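Local coordinates for protein haemagglutinin I (PDB 3A5P) that is a slime-mould lectin that probably binds carbohydrate through a compact version of the legume lectin fold and takes its name from agglutinating red blood cells, at residues 56-59 with 64-67; 3-8 with 17-22. All blocks are in the same frame, centred on the assembly; numbering follows the deposited sequence. Where two conformers were deposited one is given.

Contact 1. Residues 56-59 with 64-67; sequences ITVH and RAFQ
Val58 and Phe66 form an antiparallel hydrogen-bonded pair in the hairpin of strands 54-60 and 63-70, and a classic beta bulge sets Ala65 and Phe66 together against Val58. Val58 N donates to Phe66 O at 2.9 Å, while Val58 O takes Ala65 N at 2.8 Å and, weakly, Phe66 N. On the face carrying Thr57, His59, Arg64 and Gln67, Gln67 stretches out in full so that its NE2 reaches Thr57 OG1 at 3.1 Å, the hydroxyl lying 20° out of the amide plane. Thr57 CG2, anti to the backbone N, sits over one face of the Arg64 guanidinium, 3.7 Å from Arg64 NH1. Arg64 CG meets His59 in a CH-pi contact, 4.3 Å from the ring centroid. On the opposite face, Val58 CG2 packs 4.0 Å from Phe66 CE1, and both side chains touch Leu98 of strand 96-99. Thr57 OG1 also bonds Ile45 O; Gln67 NE2 also donates to Pro47 O, and its OE1 accepts from Thr49 N and Val50 N. Arg64 NH2 bonds Gly46 O and forms a salt bridge with Ala104 OXT of the second subunit, whose Ala104 O bonds His59 NE2; that carboxylate would favour a protonated histidine while nearby Arg64 would oppose it, leaving its charge open.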
loop_
_atom_site.group_PDB
_atom_site.type_symbol
_atom_site.label_atom_id
_atom_site.label_comp_id
_atom_site.label_asym_id
_atom_site.label_seq_id
_atom_site.Cartn_x
_atom_site.Cartn_y
_atom_site.Cartn_z
ATOM N N ILE A 56 14.423 -6.662 -7.739
ATOM C CA ILE A 56 13.200 -6.052 -7.219
ATOM C C ILE A 56 12.940 -6.711 -5.860
ATOM O O ILE A 56 12.813 -7.944 -5.773
ATOM C CB ILE A 56 11.978 -6.309 -8.135
ATOM C CG1 ILE A 56 12.284 -5.912 -9.587
ATOM C CG2 ILE A 56 10.733 -5.507 -7.592
ATOM C CD1 ILE A 56 11.243 -6.459 -10.629
ATOM N N THR A 57 12.868 -5.892 -4.817
ATOM C CA THR A 57 12.566 -6.358 -3.462
ATOM C C THR A 57 11.065 -6.285 -3.204
ATOM O O THR A 57 10.399 -5.344 -3.630
ATOM C CB THR A 57 13.315 -5.539 -2.431
ATOM O OG1 THR A 57 14.715 -5.713 -2.672
ATOM C CG2 THR A 57 12.967 -6.004 -1.021
ATOM N N VAL A 58 10.546 -7.318 -2.558
ATOM C CA VAL A 58 9.111 -7.420 -2.303
ATOM C C VAL A 58 8.867 -7.381 -0.802
ATOM O O VAL A 58 9.478 -8.161 -0.036
ATOM C CB VAL A 58 8.532 -8.702 -2.943
ATOM C CG1 VAL A 58 7.015 -8.836 -2.664
ATOM C CG2 VAL A 58 8.800 -8.696 -4.436
ATOM N N HIS A 59 8.002 -6.450 -0.383
ATOM C CA HIS A 59 7.522 -6.417 0.992
ATOM C C HIS A 59 6.055 -6.842 1.064
ATOM O O HIS A 59 5.201 -6.354 0.300
ATOM C CB HIS A 59 7.717 -5.030 1.608
ATOM C CG HIS A 59 9.129 -4.755 2.003
ATOM N ND1 HIS A 59 10.083 -4.339 1.104
ATOM C CD2 HIS A 59 9.756 -4.866 3.199
ATOM C CE1 HIS A 59 11.241 -4.202 1.727
ATOM N NE2 HIS A 59 11.067 -4.505 3.001
ATOM N N ARG A 64 9.781 -7.854 4.780
ATOM C CA ARG A 64 10.462 -8.257 3.572
ATOM C C ARG A 64 10.120 -9.716 3.276
ATOM O O ARG A 64 10.353 -10.609 4.105
ATOM C CB ARG A 64 11.955 -8.031 3.683
ATOM C CG ARG A 64 12.625 -8.084 2.339
ATOM C CD ARG A 64 14.085 -8.165 2.512
ATOM N NE ARG A 64 14.699 -6.854 2.533
ATOM C CZ ARG A 64 15.615 -6.453 1.668
ATOM N NH1 ARG A 64 16.014 -7.264 0.709
ATOM N NH2 ARG A 64 16.139 -5.247 1.775
ATOM N N ALA A 65 9.517 -9.938 2.113
ATOM C CA ALA A 65 9.083 -11.270 1.694
ATOM C C ALA A 65 10.229 -12.017 0.993
ATOM O O ALA A 65 10.616 -13.123 1.415
ATOM C CB ALA A 65 7.863 -11.163 0.785
ATOM N N PHE A 66 10.775 -11.409 -0.057
ATOM C CA PHE A 66 11.886 -11.976 -0.846
ATOM C C PHE A 66 12.362 -10.969 -1.866
ATOM O O PHE A 66 11.754 -9.901 -2.019
ATOM C CB PHE A 66 11.498 -13.298 -1.562
ATOM C CG PHE A 66 10.088 -13.317 -2.122
ATOM C CD1 PHE A 66 9.768 -12.614 -3.292
ATOM C CD2 PHE A 66 9.076 -14.037 -1.473
ATOM C CE1 PHE A 66 8.452 -12.628 -3.807
ATOM C CE2 PHE A 66 7.761 -14.054 -1.977
ATOM C CZ PHE A 66 7.458 -13.354 -3.151
ATOM N N GLN A 67 13.418 -11.320 -2.596
ATOM C CA GLN A 67 13.909 -10.472 -3.657
ATOM C C GLN A 67 13.908 -11.259 -4.950
ATOM O O GLN A 67 14.234 -12.464 -4.954
ATOM C CB GLN A 67 15.320 -9.994 -3.329
ATOM C CG GLN A 67 15.851 -8.920 -4.264
ATOM C CD GLN A 67 17.218 -8.410 -3.801
ATOM O OE1 GLN A 67 18.252 -8.908 -4.249
ATOM N NE2 GLN A 67 17.217 -7.457 -2.863
#

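Contact 2. Residues 3-8 with 17-22; sequences WSVQIV and LALYPS
Val5 and Leu19 cross at a slant, the forked end of the leucine meeting the valine at its branch point. Leu19 CD1 lies 3.9 Å from Val5 CB and 4.1 Å from Val5 CG1, so one methyl meets the branch point and one arm of the valine together. The other methyl, Leu19 CD2, turns to the main chain and comes within 3.4 Å of Val5 O. With CG anti to the backbone N (chi1 173°), Leu19 projects its fork across the gap. The second pair is built differently: in the conformer given, one of two deposited for Ile7, Ile7 and Leu17 reach toward each other tip to tip, Ile7 CD1 standing 4.0 Å from Leu17 CG. The two strands run nearly antiparallel, at 174°, but their axes are 8.2 Å apart and they belong to different sheets, facing each other as in the beta sandwich of legume lectins. Here the opposed layers meet through aliphatic side chains. Val5 also touches Phe42 of strand 40-43, and Leu17 leans on Val32 and Val34 of strand 30-34. On the outward side of strand 17-20, the Tyr20 ring stacks on Tyr20 of the second subunit.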
loop_
_atom_site.group_PDB
_atom_site.type_symbol
_atom_site.label_atom_id
_atom_site.label_comp_id
_atom_site.label_asym_id
_atom_site.label_seq_id
_atom_site.Cartn_x
_atom_site.Cartn_y
_atom_site.Cartn_z
ATOM N N TRP A 3 11.838 -1.852 -14.390
ATOM C CA TRP A 3 10.942 -3.005 -14.304
ATOM C C TRP A 3 9.503 -2.551 -14.177
ATOM O O TRP A 3 9.212 -1.426 -13.706
ATOM C CB TRP A 3 11.327 -3.924 -13.132
ATOM C CG TRP A 3 11.545 -3.137 -11.859
ATOM C CD1 TRP A 3 12.699 -2.500 -11.478
ATOM C CD2 TRP A 3 10.579 -2.856 -10.848
ATOM N NE1 TRP A 3 12.507 -1.847 -10.292
ATOM C CE2 TRP A 3 11.226 -2.072 -9.864
ATOM C CE3 TRP A 3 9.228 -3.210 -10.659
ATOM C CZ2 TRP A 3 10.569 -1.600 -8.728
ATOM C CZ3 TRP A 3 8.582 -2.758 -9.518
ATOM C CH2 TRP A 3 9.256 -1.952 -8.563
ATOM N N SER A 4 8.616 -3.426 -14.643
ATOM C CA SER A 4 7.173 -3.237 -14.536
ATOM C C SER A 4 6.595 -4.340 -13.652
ATOM O O SER A 4 7.310 -5.289 -13.286
ATOM C CB SER A 4 6.532 -3.262 -15.925
ATOM O OG SER A 4 6.655 -4.555 -16.501
ATOM N N VAL A 5 5.308 -4.205 -13.309
ATOM C CA VAL A 5 4.591 -5.230 -12.560
ATOM C C VAL A 5 3.332 -5.605 -13.353
ATOM O O VAL A 5 2.536 -4.721 -13.741
ATOM C CB VAL A 5 4.187 -4.775 -11.125
ATOM C CG1 VAL A 5 3.444 -5.905 -10.401
ATOM C CG2 VAL A 5 5.425 -4.356 -10.310
ATOM N N GLN A 6 3.179 -6.905 -13.614
ATOM C CA GLN A 6 1.981 -7.449 -14.276
ATOM C C GLN A 6 1.140 -8.185 -13.248
ATOM O O GLN A 6 1.669 -8.876 -12.393
ATOM C CB GLN A 6 2.375 -8.431 -15.368
ATOM C CG GLN A 6 2.866 -7.750 -16.634
ATOM C CD GLN A 6 1.715 -7.177 -17.428
ATOM O OE1 GLN A 6 0.691 -7.856 -17.657
ATOM N NE2 GLN A 6 1.851 -5.926 -17.834
ATOM N N ILE A 7 -0.175 -8.051 -13.333
ATOM C CA ILE A 7 -1.041 -8.738 -12.368
ATOM C C ILE A 7 -1.996 -9.677 -13.108
ATOM O O ILE A 7 -2.623 -9.287 -14.104
ATOM C CB ILE A 7 -1.779 -7.741 -11.423
ATOM C CG1 ILE A 7 -2.591 -6.723 -12.234
ATOM C CG2 ILE A 7 -0.769 -7.032 -10.470
ATOM C CD1 ILE A 7 -3.591 -5.909 -11.422
ATOM N N VAL A 8 -2.051 -10.929 -12.657
ATOM C CA VAL A 8 -2.925 -11.937 -13.269
ATOM C C VAL A 8 -3.902 -12.355 -12.191
ATOM O O VAL A 8 -3.488 -12.863 -11.144
ATOM C CB VAL A 8 -2.132 -13.176 -13.811
ATOM C CG1 VAL A 8 -3.069 -14.229 -14.347
ATOM C CG2 VAL A 8 -1.116 -12.760 -14.895
ATOM N N LEU A 17 -8.643 -5.846 -6.805
ATOM C CA LEU A 17 -7.212 -6.001 -7.071
ATOM C C LEU A 17 -6.753 -4.904 -8.031
ATOM O O LEU A 17 -7.355 -4.708 -9.099
ATOM C CB LEU A 17 -6.914 -7.382 -7.673
ATOM C CG LEU A 17 -5.540 -7.621 -8.333
ATOM C CD1 LEU A 17 -4.402 -7.502 -7.300
ATOM C CD2 LEU A 17 -5.496 -8.968 -9.035
ATOM N N ALA A 18 -5.716 -4.166 -7.631
ATOM C CA ALA A 18 -5.165 -3.123 -8.498
ATOM C C ALA A 18 -3.698 -2.807 -8.218
ATOM O O ALA A 18 -3.219 -2.932 -7.091
ATOM C CB ALA A 18 -5.983 -1.843 -8.385
ATOM N N LEU A 19 -3.020 -2.332 -9.252
ATOM C CA LEU A 19 -1.642 -1.840 -9.132
ATOM C C LEU A 19 -1.629 -0.304 -9.154
ATOM O O LEU A 19 -2.292 0.313 -10.002
ATOM C CB LEU A 19 -0.816 -2.364 -10.306
ATOM C CG LEU A 19 0.626 -1.865 -10.492
ATOM C CD1 LEU A 19 1.564 -2.419 -9.421
ATOM C CD2 LEU A 19 1.117 -2.245 -11.910
ATOM N N TYR A 20 -0.868 0.293 -8.232
ATOM C CA TYR A 20 -0.605 1.749 -8.191
ATOM C C TYR A 20 0.896 2.038 -7.961
ATOM O O TYR A 20 1.517 1.449 -7.064
ATOM C CB TYR A 20 -1.385 2.423 -7.058
ATOM C CG TYR A 20 -2.878 2.207 -7.147
ATOM C CD1 TYR A 20 -3.631 2.858 -8.123
ATOM C CD2 TYR A 20 -3.522 1.311 -6.301
ATOM C CE1 TYR A 20 -5.002 2.637 -8.257
ATOM C CE2 TYR A 20 -4.912 1.099 -6.404
ATOM C CZ TYR A 20 -5.639 1.767 -7.374
ATOM O OH TYR A 20 -6.999 1.550 -7.526
ATOM N N PRO A 21 1.484 2.940 -8.767
ATOM C CA PRO A 21 0.960 3.465 -10.029
ATOM C C PRO A 21 1.122 2.369 -11.100
ATOM O O PRO A 21 2.106 1.584 -11.049
ATOM C CB PRO A 21 1.873 4.677 -10.309
ATOM C CG PRO A 21 3.182 4.286 -9.696
ATOM C CD PRO A 21 2.803 3.508 -8.438
ATOM N N SER A 22 0.165 2.291 -12.033
ATOM C CA SER A 22 0.183 1.259 -13.085
ATOM C C SER A 22 0.784 1.773 -14.380
ATOM O O SER A 22 0.869 2.985 -14.595
ATOM C CB SER A 22 -1.236 0.703 -13.384
ATOM O OG SER A 22 -2.187 1.727 -13.682
#

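Overall arrangement
Contact 2 closes along the chain before contact 1 opens, and their centres lie about 15 Å apart on opposite sides of the chain's centre. The five-stranded antiparallel sheet joins them: strand 17-20 of contact 2 is one of its outermost strands, and strand 63-70 of contact 1 is the other. Contact 1 binds neighbouring strands within that sheet, whereas contact 2 spans to the four-stranded sheet through strand 3-10. They meet where Ile56 CD1 packs 3.6 Å from Trp3 CG. Both contacts also reach the second subunit, so the two borders of one sheet take part in the dimer, within a compact sandwich consistent with a minimal legume-lectin-type recognition domain.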